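PDB 6ICL: methylxanthine N3-demethylase NdmB from Pseudomonas putida, which catalyses the N3-demethylation of theobromine and related methylxanthines in caffeine degradation, using a Rieske [2Fe-2S] cluster and a non-heme iron. Local coordinates for residues Q227-P232 / D247-C252; S257-I262 / R270-T275; C252-S257 / V340-W345. One frame throughout, in Å; residues are numbered along the deposited sequence.

Overall arrangement
The three contacts follow one antiparallel sheet of the catalytic domain from its strands to the helix packed beside it. Contact 1 pairs strand 225-230 with strand 246-253, and contact 2 pairs strand 257-264 with strand 270-281; their centres lie about 9 Å apart because strands 246-253 and 257-264 are themselves neighbours. Contact 3 takes the turn between those two strands and sets it against helix 337-355, its centre about 14 Å from that of contact 1 and about 16 Å from that of contact 2. None touches the iron held by His197, His202 and Asp314, yet the side chains of Leu273 and Tyr250 come within about 9 Å and about 10 Å of it.

Contact 1: Q227-P232 / D247-C252; sequences QFKLAP and DFTYRC
Phe228 and Leu230 pair with Tyr250 and Phe248 in an antiparallel strand contact in the catalytic-domain sheet, illustrating how a regular backbone ladder can carry different side chains on its two faces. Four backbone bonds form the ladder, from Tyr250 N to Phe228 O at 2.8 Å to the longer return from Phe228 N to Tyr250 O at 3.2 Å. On the face carrying Phe228, Leu230, Phe248 and Tyr250, the rings of Phe228 and Tyr250 form an offset stack, centroids 4.5 Å apart and planes 20° from parallel. The Phe228 ring reaches this place because CG sits between the backbone N and the carbonyl carbon (chi1 44°), tipping it across to the neighbouring strand. There Phe228 CE2 lies over one face of the tyrosine ring, toward its rim, 3.2 Å from Tyr250 CG, while Tyr250 CB lies over the Phe228 face. Cys252 SG comes obliquely to the phenylalanine, 3.9 Å from Phe228 CE1.

The face of Gln227, Lys229, Thr249 and Arg251 is polar. Gln227 and Arg251 run side by side, both turned to Glu225, whose OE1 accepts from Gln227 NE2 and bridges to Arg251 NE. Asp247, near the start of its strand, keeps OD2 4.1 Å from Lys229 NZ, too far for a salt bridge. Strand 257-264 flanks 247-252 on its other edge, strand 219-222 bonds to Gln227, and loop residue Phe195 packs on Phe248 and Tyr250.

Contact 2: S257-I262 / R270-T275; sequences SVNLEI and RFVLWT
Asn259 lies across from Trp274 near the closely packed end of an antiparallel strand pair, whereas Glu261 and Arg270 meet at its more open end. Six backbone bonds run between the strands, from 2.8 Å for Leu260 N to Leu273 O up to 3.0 Å for Thr275 N to Val258 O, so the contrast lies in the side chains. At the buried end Asn259 OD1 approaches the edge of the indole, 3.6 Å from Trp274 CD1, and touches Val272 CG1 at 3.5 Å. Asn259 CG is swung opposite the backbone N (chi1 -176°), which carries the amide to the Trp274 side chain, the two side chains crossing at about a right angle. Neither polar end is left to this apolar company: Asn259 OD1 accepts from Ser164 N, and Trp274 NE1 donates to Tyr162 O.

Toward the other end the residues are partly exposed. Arg270 NH1 bonds Glu261 OE1 at 3.0 Å, with the carboxylate and guanidinium planes 88° apart; the nitrogen arrives on the anti side of the oxygen, 33° out of the carboxylate plane, and OE1 lies near the guanidinium plane. Arg270 NH2 turns to Asp165, so the arginine spans two acids. Nearby, Ile262 CB and Phe271 CB meet loosely, 4.4 Å apart. This beta hairpin belongs to the antiparallel sheet of the helix-grip fold found in the catalytic domains of Rieske oxygenases.

Contact 3: C252-S257 / V340-W345; sequences CTMPYS and VQFRKW
Met254 is the knob of this contact, and the hollow that receives it is framed by Phe342 and Trp345, three residues apart on helix 337-355. The thioether is folded rather than extended, bent at chi2 (-72°) and chi3 alike, so that CG, SD and CE all lie against Trp345, while SD also reaches Phe342. Met254 CG rests over the face of the six-membered indole ring, 3.5 Å from Trp345 CZ3, in a CH-pi contact. Met254 SD passes obliquely between the two aromatics, 3.8 Å from Trp345 CE3 and 4.1 Å from Phe342 CD1, a Met-aromatic contact with each. The methyl tip, CE, curls back toward the helix to reach Trp345 CB at 3.9 Å.

A second bump projects the other way. Phe342, with CG opposite its backbone N (chi1 180°), brings the rim of its ring up against the outside of the turn that follows Met254. The peptide bond before Pro255 is cis, and Ser257 N bonds back to Thr253 O, closing the bend. Pro255 O faces the edge of that ring, 3.1 Å from Phe342 CE1, and Tyr256 CD1 lies more distantly near the same plane, 4.5 Å from Phe342 CZ. Trp189 stacks on Phe342 from helix 185-192.

The segments share no hydrogen bond, so their fit rests on shape, on CH-pi and sulfur-aromatic contact, and on one carbonyl facing a ring edge. Pro255 O is satisfied by His346 NE2, one residue beyond the segment, and the weakly positive ring edge of Phe342 is probably a favourable neighbour for that carbonyl.

Contact 1: Q227-P232 / D247-C252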
loop_
_atom_site.group_PDB
_atom_site.type_symbol
_atom_site.label_atom_id
_atom_site.label_comp_id
_atom_site.label_asym_id
_atom_site.label_seq_id
_atom_site.Cartn_x
_atom_site.Cartn_y
_atom_site.Cartn_z
ATOM N N GLN A 227 -45.531 -10.110 -10.203
ATOM C CA GLN A 227 -45.453 -11.290 -11.045
ATOM C C GLN A 227 -45.630 -10.883 -12.496
ATOM O O GLN A 227 -46.587 -10.180 -12.844
ATOM C CB GLN A 227 -46.494 -12.329 -10.638
ATOM C CG GLN A 227 -46.310 -12.818 -9.225
ATOM C CD GLN A 227 -47.231 -13.968 -8.888
ATOM O OE1 GLN A 227 -48.120 -14.308 -9.668
ATOM N NE2 GLN A 227 -47.020 -14.579 -7.722
ATOM N N PHE A 228 -44.687 -11.298 -13.330
ATOM C CA PHE A 228 -44.775 -11.038 -14.749
ATOM C C PHE A 228 -44.020 -12.139 -15.466
ATOM O O PHE A 228 -43.201 -12.851 -14.875
ATOM C CB PHE A 228 -44.229 -9.652 -15.124
ATOM C CG PHE A 228 -42.928 -9.293 -14.438
ATOM C CD1 PHE A 228 -42.923 -8.795 -13.145
ATOM C CD2 PHE A 228 -41.716 -9.452 -15.090
ATOM C CE1 PHE A 228 -41.731 -8.461 -12.512
ATOM C CE2 PHE A 228 -40.512 -9.118 -14.453
ATOM C CZ PHE A 228 -40.527 -8.624 -13.175
ATOM N N LYS A 229 -44.321 -12.281 -16.742
ATOM C CA LYS A 229 -43.757 -13.322 -17.572
ATOM C C LYS A 229 -43.366 -12.674 -18.889
ATOM O O LYS A 229 -44.082 -11.810 -19.395
ATOM C CB LYS A 229 -44.767 -14.483 -17.763
ATOM C CG LYS A 229 -44.354 -15.526 -18.793
ATOM C CD LYS A 229 -45.129 -16.839 -18.615
ATOM C CE LYS A 229 -44.811 -17.856 -19.717
ATOM N NZ LYS A 229 -46.030 -18.359 -20.426
ATOM N N LEU A 230 -42.188 -13.016 -19.387
ATOM C CA LEU A 230 -41.679 -12.498 -20.646
ATOM C C LEU A 230 -41.421 -13.676 -21.566
ATOM O O LEU A 230 -40.803 -14.665 -21.155
ATOM C CB LEU A 230 -40.386 -11.694 -20.450
ATOM C CG LEU A 230 -40.385 -10.541 -19.442
ATOM C CD1 LEU A 230 -39.012 -9.885 -19.407
ATOM C CD2 LEU A 230 -41.437 -9.505 -19.768
ATOM N N ALA A 231 -41.899 -13.576 -22.803
ATOM C CA ALA A 231 -41.669 -14.604 -23.800
ATOM C C ALA A 231 -41.120 -13.928 -25.073
ATOM O O ALA A 231 -41.613 -12.857 -25.452
ATOM C CB ALA A 231 -42.953 -15.378 -24.115
ATOM N N PRO A 232 -40.098 -14.499 -25.690
ATOM C CA PRO A 232 -39.633 -13.979 -26.992
ATOM C C PRO A 232 -40.668 -14.235 -28.069
ATOM O O PRO A 232 -41.585 -15.049 -27.875
ATOM C CB PRO A 232 -38.342 -14.778 -27.254
ATOM C CG PRO A 232 -37.933 -15.314 -25.915
ATOM C CD PRO A 232 -39.209 -15.539 -25.155
ATOM N N ASP A 247 -38.790 -19.259 -21.816
ATOM C CA ASP A 247 -39.668 -18.308 -21.150
ATOM C C ASP A 247 -39.023 -17.833 -19.856
ATOM O O ASP A 247 -38.247 -18.559 -19.234
ATOM C CB ASP A 247 -41.030 -18.922 -20.822
ATOM C CG ASP A 247 -41.932 -19.028 -22.041
ATOM O OD1 ASP A 247 -41.885 -18.121 -22.900
ATOM O OD2 ASP A 247 -42.685 -20.018 -22.129
ATOM N N PHE A 248 -39.405 -16.629 -19.436
ATOM C CA PHE A 248 -38.883 -15.972 -18.243
ATOM C C PHE A 248 -40.062 -15.643 -17.338
ATOM O O PHE A 248 -40.861 -14.751 -17.645
ATOM C CB PHE A 248 -38.090 -14.723 -18.621
ATOM C CG PHE A 248 -36.949 -15.005 -19.567
ATOM C CD1 PHE A 248 -37.149 -14.994 -20.948
ATOM C CD2 PHE A 248 -35.685 -15.299 -19.078
ATOM C CE1 PHE A 248 -36.106 -15.274 -21.819
ATOM C CE2 PHE A 248 -34.638 -15.580 -19.940
ATOM C CZ PHE A 248 -34.842 -15.567 -21.310
ATOM N N THR A 249 -40.174 -16.362 -16.234
ATOM C CA THR A 249 -41.296 -16.233 -15.319
ATOM C C THR A 249 -40.786 -15.650 -14.008
ATOM O O THR A 249 -39.982 -16.283 -13.315
ATOM C CB THR A 249 -41.953 -17.596 -15.099
ATOM O OG1 THR A 249 -42.239 -18.194 -16.373
ATOM C CG2 THR A 249 -43.228 -17.450 -14.317
ATOM N N TYR A 250 -41.268 -14.460 -13.660
ATOM C CA TYR A 250 -40.792 -13.721 -12.499
ATOM C C TYR A 250 -41.822 -13.754 -11.387
ATOM O O TYR A 250 -42.983 -13.386 -11.597
ATOM C CB TYR A 250 -40.495 -12.264 -12.840
ATOM C CG TYR A 250 -39.373 -12.062 -13.826
ATOM C CD1 TYR A 250 -39.588 -12.242 -15.184
ATOM C CD2 TYR A 250 -38.108 -11.641 -13.401
ATOM C CE1 TYR A 250 -38.599 -12.036 -16.097
ATOM C CE2 TYR A 250 -37.090 -11.441 -14.311
ATOM C CZ TYR A 250 -37.347 -11.641 -15.670
ATOM O OH TYR A 250 -36.369 -11.464 -16.622
ATOM N N ARG A 251 -41.382 -14.164 -10.199
ATOM C CA ARG A 251 -42.106 -13.929 -8.962
ATOM C C ARG A 251 -41.182 -13.134 -8.059
ATOM O O ARG A 251 -40.079 -13.591 -7.734
ATOM C CB ARG A 251 -42.535 -15.240 -8.303
ATOM C CG ARG A 251 -43.567 -16.026 -9.125
ATOM C CD ARG A 251 -44.003 -17.280 -8.374
ATOM N NE ARG A 251 -44.480 -16.975 -7.023
ATOM C CZ ARG A 251 -44.967 -17.894 -6.196
ATOM N NH1 ARG A 251 -45.032 -19.155 -6.601
ATOM N NH2 ARG A 251 -45.398 -17.565 -4.983
ATOM N N CYS A 252 -41.623 -11.944 -7.666
ATOM C CA CYS A 252 -40.752 -10.925 -7.089
ATOM C C CYS A 252 -41.335 -10.472 -5.766
ATOM O O CYS A 252 -42.124 -9.521 -5.759
ATOM C CB CYS A 252 -40.610 -9.741 -8.052
ATOM S SG CYS A 252 -39.777 -10.126 -9.592
#

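Contact 2: S257-I262 / R270-T275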
loop_
_atom_site.group_PDB
_atom_site.type_symbol
_atom_site.label_atom_id
_atom_site.label_comp_id
_atom_site.label_asym_id
_atom_site.label_seq_id
_atom_site.Cartn_x
_atom_site.Cartn_y
_atom_site.Cartn_z
ATOM N N SER A 257 -36.882 -8.617 -3.979
ATOM C CA SER A 257 -36.493 -9.945 -4.411
ATOM C C SER A 257 -36.937 -10.220 -5.841
ATOM O O SER A 257 -37.915 -9.644 -6.342
ATOM C CB SER A 257 -37.067 -11.012 -3.479
ATOM O OG SER A 257 -36.707 -10.709 -2.147
ATOM N N VAL A 258 -36.203 -11.117 -6.493
ATOM C CA VAL A 258 -36.528 -11.592 -7.841
ATOM C C VAL A 258 -36.278 -13.090 -7.886
ATOM O O VAL A 258 -35.153 -13.541 -7.646
ATOM C CB VAL A 258 -35.701 -10.916 -8.952
ATOM C CG1 VAL A 258 -36.108 -11.502 -10.331
ATOM C CG2 VAL A 258 -35.880 -9.424 -8.938
ATOM N N ASN A 259 -37.308 -13.859 -8.218
ATOM C CA ASN A 259 -37.152 -15.263 -8.561
ATOM C C ASN A 259 -37.431 -15.390 -10.056
ATOM O O ASN A 259 -38.572 -15.194 -10.496
ATOM C CB ASN A 259 -38.093 -16.141 -7.730
ATOM C CG ASN A 259 -37.886 -17.618 -7.988
ATOM O OD1 ASN A 259 -37.102 -18.286 -7.293
ATOM N ND2 ASN A 259 -38.574 -18.145 -9.000
ATOM N N LEU A 260 -36.382 -15.686 -10.840
ATOM C CA LEU A 260 -36.498 -15.805 -12.287
ATOM C C LEU A 260 -36.436 -17.277 -12.663
ATOM O O LEU A 260 -35.381 -17.913 -12.554
ATOM C CB LEU A 260 -35.411 -15.029 -13.025
ATOM C CG LEU A 260 -35.365 -15.417 -14.514
ATOM C CD1 LEU A 260 -36.743 -15.211 -15.227
ATOM C CD2 LEU A 260 -34.233 -14.691 -15.262
ATOM N N GLU A 261 -37.558 -17.806 -13.139
ATOM C CA GLU A 261 -37.591 -19.150 -13.685
ATOM C C GLU A 261 -37.403 -19.074 -15.194
ATOM O O GLU A 261 -38.175 -18.403 -15.892
ATOM C CB GLU A 261 -38.903 -19.841 -13.344
ATOM C CG GLU A 261 -39.048 -21.157 -14.073
ATOM C CD GLU A 261 -40.476 -21.638 -14.092
ATOM O OE1 GLU A 261 -40.885 -22.323 -13.129
ATOM O OE2 GLU A 261 -41.187 -21.296 -15.056
ATOM N N ILE A 262 -36.367 -19.733 -15.697
ATOM C CA ILE A 262 -36.158 -19.855 -17.134
ATOM C C ILE A 262 -36.546 -21.273 -17.530
ATOM O O ILE A 262 -35.958 -22.243 -17.040
ATOM C CB ILE A 262 -34.714 -19.553 -17.544
ATOM C CG1 ILE A 262 -34.272 -18.174 -17.028
ATOM C CG2 ILE A 262 -34.587 -19.639 -19.055
ATOM C CD1 ILE A 262 -32.976 -17.693 -17.647
ATOM N N ARG A 270 -35.510 -26.470 -16.695
ATOM C CA ARG A 270 -35.648 -25.196 -16.014
ATOM C C ARG A 270 -34.347 -24.795 -15.328
ATOM O O ARG A 270 -33.531 -25.643 -14.948
ATOM C CB ARG A 270 -36.765 -25.249 -14.998
ATOM C CG ARG A 270 -38.117 -25.365 -15.628
ATOM C CD ARG A 270 -39.169 -25.387 -14.553
ATOM N NE ARG A 270 -38.684 -26.148 -13.421
ATOM C CZ ARG A 270 -38.704 -25.716 -12.171
ATOM N NH1 ARG A 270 -39.214 -24.529 -11.890
ATOM N NH2 ARG A 270 -38.231 -26.485 -11.204
ATOM N N PHE A 271 -34.177 -23.482 -15.174
ATOM C CA PHE A 271 -33.035 -22.869 -14.516
ATOM C C PHE A 271 -33.591 -21.723 -13.688
ATOM O O PHE A 271 -34.342 -20.905 -14.222
ATOM C CB PHE A 271 -32.034 -22.379 -15.575
ATOM C CG PHE A 271 -30.783 -21.785 -15.024
ATOM C CD1 PHE A 271 -29.691 -22.586 -14.733
ATOM C CD2 PHE A 271 -30.673 -20.403 -14.840
ATOM C CE1 PHE A 271 -28.500 -22.026 -14.241
ATOM C CE2 PHE A 271 -29.495 -19.834 -14.341
ATOM C CZ PHE A 271 -28.404 -20.653 -14.046
ATOM N N VAL A 272 -33.278 -21.675 -12.394
ATOM C CA VAL A 272 -33.736 -20.592 -11.524
ATOM C C VAL A 272 -32.556 -19.689 -11.150
ATOM O O VAL A 272 -31.535 -20.164 -10.636
ATOM C CB VAL A 272 -34.413 -21.126 -10.255
ATOM C CG1 VAL A 272 -34.801 -19.953 -9.351
ATOM C CG2 VAL A 272 -35.642 -21.954 -10.612
ATOM N N LEU A 273 -32.702 -18.393 -11.418
ATOM C CA LEU A 273 -31.781 -17.369 -10.943
ATOM C C LEU A 273 -32.561 -16.472 -9.995
ATOM O O LEU A 273 -33.629 -15.953 -10.349
ATOM C CB LEU A 273 -31.165 -16.565 -12.095
ATOM C CG LEU A 273 -30.026 -15.589 -11.717
ATOM C CD1 LEU A 273 -28.840 -16.306 -11.036
ATOM C CD2 LEU A 273 -29.533 -14.769 -12.914
ATOM N N TRP A 274 -32.056 -16.341 -8.782
ATOM C CA TRP A 274 -32.716 -15.608 -7.722
ATOM C C TRP A 274 -31.745 -14.605 -7.121
ATOM O O TRP A 274 -30.547 -14.881 -6.972
ATOM C CB TRP A 274 -33.223 -16.593 -6.666
ATOM C CG TRP A 274 -33.922 -16.048 -5.431
ATOM C CD1 TRP A 274 -35.281 -15.992 -5.208
ATOM C CD2 TRP A 274 -33.304 -15.574 -4.228
ATOM N NE1 TRP A 274 -35.534 -15.503 -3.946
ATOM C CE2 TRP A 274 -34.342 -15.243 -3.320
ATOM C CE3 TRP A 274 -31.967 -15.413 -3.817
ATOM C CZ2 TRP A 274 -34.087 -14.749 -2.024
ATOM C CZ3 TRP A 274 -31.715 -14.936 -2.532
ATOM C CH2 TRP A 274 -32.763 -14.597 -1.652
ATOM N N THR A 275 -32.274 -13.447 -6.753
ATOM C CA THR A 275 -31.489 -12.444 -6.064
ATOM C C THR A 275 -32.418 -11.663 -5.159
ATOM O O THR A 275 -33.609 -11.520 -5.454
ATOM C CB THR A 275 -30.772 -11.504 -7.051
ATOM O OG1 THR A 275 -29.801 -12.257 -7.788
ATOM C CG2 THR A 275 -30.048 -10.371 -6.315
#

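Contact 3: C252-S257 / V340-W345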
loop_
_atom_site.group_PDB
_atom_site.type_symbol
_atom_site.label_atom_id
_atom_site.label_comp_id
_atom_site.label_asym_id
_atom_site.label_seq_id
_atom_site.Cartn_x
_atom_site.Cartn_y
_atom_site.Cartn_z
ATOM N N CYS A 252 -41.623 -11.944 -7.666
ATOM C CA CYS A 252 -40.752 -10.925 -7.089
ATOM C C CYS A 252 -41.335 -10.472 -5.766
ATOM O O CYS A 252 -42.124 -9.521 -5.759
ATOM C CB CYS A 252 -40.610 -9.741 -8.052
ATOM S SG CYS A 252 -39.777 -10.126 -9.592
ATOM N N THR A 253 -40.943 -11.112 -4.659
ATOM C CA THR A 253 -41.442 -10.642 -3.378
ATOM C C THR A 253 -40.943 -9.229 -3.132
ATOM O O THR A 253 -39.746 -8.945 -3.278
ATOM C CB THR A 253 -41.005 -11.548 -2.229
ATOM O OG1 THR A 253 -41.302 -12.910 -2.534
ATOM C CG2 THR A 253 -41.730 -11.174 -0.980
ATOM N N MET A 254 -41.865 -8.341 -2.775
ATOM C CA MET A 254 -41.512 -6.972 -2.441
ATOM C C MET A 254 -40.805 -6.906 -1.083
ATOM O O MET A 254 -41.108 -7.688 -0.177
ATOM C CB MET A 254 -42.762 -6.106 -2.441
ATOM C CG MET A 254 -43.442 -6.049 -3.812
ATOM S SD MET A 254 -42.520 -5.061 -5.009
ATOM C CE MET A 254 -42.804 -3.429 -4.318
ATOM N N PRO A 255 -39.883 -5.942 -0.915
ATOM C CA PRO A 255 -39.569 -4.863 -1.847
ATOM C C PRO A 255 -38.406 -5.129 -2.775
ATOM O O PRO A 255 -38.234 -4.333 -3.678
ATOM C CB PRO A 255 -39.233 -3.692 -0.923
ATOM C CG PRO A 255 -39.263 -4.257 0.512
ATOM C CD PRO A 255 -39.205 -5.738 0.373
ATOM N N TYR A 256 -37.659 -6.235 -2.624
ATOM C CA TYR A 256 -36.370 -6.291 -3.315
ATOM C C TYR A 256 -35.963 -7.674 -3.815
ATOM O O TYR A 256 -34.768 -7.888 -4.059
ATOM C CB TYR A 256 -35.243 -5.801 -2.383
ATOM C CG TYR A 256 -35.361 -4.380 -1.881
ATOM C CD1 TYR A 256 -35.436 -3.306 -2.772
ATOM C CD2 TYR A 256 -35.355 -4.102 -0.521
ATOM C CE1 TYR A 256 -35.528 -2.000 -2.324
ATOM C CE2 TYR A 256 -35.439 -2.791 -0.067
ATOM C CZ TYR A 256 -35.520 -1.746 -0.980
ATOM O OH TYR A 256 -35.604 -0.438 -0.544
ATOM N N SER A 257 -36.882 -8.617 -3.979
ATOM C CA SER A 257 -36.493 -9.945 -4.411
ATOM C C SER A 257 -36.937 -10.220 -5.841
ATOM O O SER A 257 -37.915 -9.644 -6.342
ATOM C CB SER A 257 -37.067 -11.012 -3.479
ATOM O OG SER A 257 -36.707 -10.709 -2.147
ATOM N N VAL A 340 -41.720 0.828 -13.854
ATOM C CA VAL A 340 -42.762 1.775 -13.459
ATOM C C VAL A 340 -43.708 1.145 -12.440
ATOM O O VAL A 340 -44.049 1.759 -11.422
ATOM C CB VAL A 340 -43.503 2.279 -14.718
ATOM C CG1 VAL A 340 -44.764 3.060 -14.353
ATOM C CG2 VAL A 340 -42.582 3.153 -15.527
ATOM N N GLN A 341 -44.119 -0.097 -12.674
ATOM C CA GLN A 341 -44.981 -0.786 -11.710
ATOM C C GLN A 341 -44.266 -1.008 -10.379
ATOM O O GLN A 341 -44.881 -0.937 -9.305
ATOM C CB GLN A 341 -45.452 -2.116 -12.299
ATOM C CG GLN A 341 -46.388 -1.920 -13.483
ATOM C CD GLN A 341 -47.510 -0.945 -13.144
ATOM O OE1 GLN A 341 -48.211 -1.110 -12.140
ATOM N NE2 GLN A 341 -47.662 0.085 -13.960
ATOM N N PHE A 342 -42.960 -1.258 -10.432
ATOM C CA PHE A 342 -42.167 -1.405 -9.214
ATOM C C PHE A 342 -42.133 -0.097 -8.431
ATOM O O PHE A 342 -42.405 -0.062 -7.221
ATOM C CB PHE A 342 -40.762 -1.859 -9.614
ATOM C CG PHE A 342 -39.803 -2.052 -8.464
ATOM C CD1 PHE A 342 -39.945 -3.127 -7.588
ATOM C CD2 PHE A 342 -38.710 -1.209 -8.319
ATOM C CE1 PHE A 342 -39.022 -3.326 -6.555
ATOM C CE2 PHE A 342 -37.773 -1.398 -7.289
ATOM C CZ PHE A 342 -37.933 -2.463 -6.411
ATOM N N ARG A 343 -41.811 0.996 -9.117
ATOM C CA ARG A 343 -41.807 2.308 -8.477
ATOM C C ARG A 343 -43.185 2.681 -7.931
ATOM O O ARG A 343 -43.295 3.223 -6.823
ATOM C CB ARG A 343 -41.315 3.353 -9.474
ATOM C CG ARG A 343 -39.902 3.086 -9.922
ATOM C CD ARG A 343 -39.397 4.092 -10.895
ATOM N NE ARG A 343 -38.002 3.808 -11.176
ATOM C CZ ARG A 343 -37.080 4.720 -11.445
ATOM N NH1 ARG A 343 -37.404 6.000 -11.473
ATOM N NH2 ARG A 343 -35.826 4.356 -11.668
ATOM N N LYS A 344 -44.250 2.383 -8.683
ATOM C CA LYS A 344 -45.606 2.673 -8.212
ATOM C C LYS A 344 -45.886 1.983 -6.892
ATOM O O LYS A 344 -46.381 2.601 -5.943
ATOM C CB LYS A 344 -46.641 2.222 -9.244
ATOM C CG LYS A 344 -46.796 3.120 -10.455
ATOM C CD LYS A 344 -48.155 2.841 -11.139
ATOM C CE LYS A 344 -48.314 3.583 -12.481
ATOM N NZ LYS A 344 -48.345 5.073 -12.353
ATOM N N TRP A 345 -45.591 0.684 -6.816
ATOM C CA TRP A 345 -45.928 -0.042 -5.603
ATOM C C TRP A 345 -45.025 0.367 -4.450
ATOM O O TRP A 345 -45.490 0.450 -3.309
ATOM C CB TRP A 345 -45.867 -1.546 -5.853
ATOM C CG TRP A 345 -46.649 -2.350 -4.871
ATOM C CD1 TRP A 345 -47.380 -1.875 -3.815
ATOM C CD2 TRP A 345 -46.792 -3.770 -4.851
ATOM N NE1 TRP A 345 -47.952 -2.921 -3.131
ATOM C CE2 TRP A 345 -47.612 -4.093 -3.750
ATOM C CE3 TRP A 345 -46.291 -4.805 -5.648
ATOM C CZ2 TRP A 345 -47.948 -5.398 -3.429
ATOM C CZ3 TRP A 345 -46.640 -6.111 -5.332
ATOM C CH2 TRP A 345 -47.467 -6.392 -4.237
#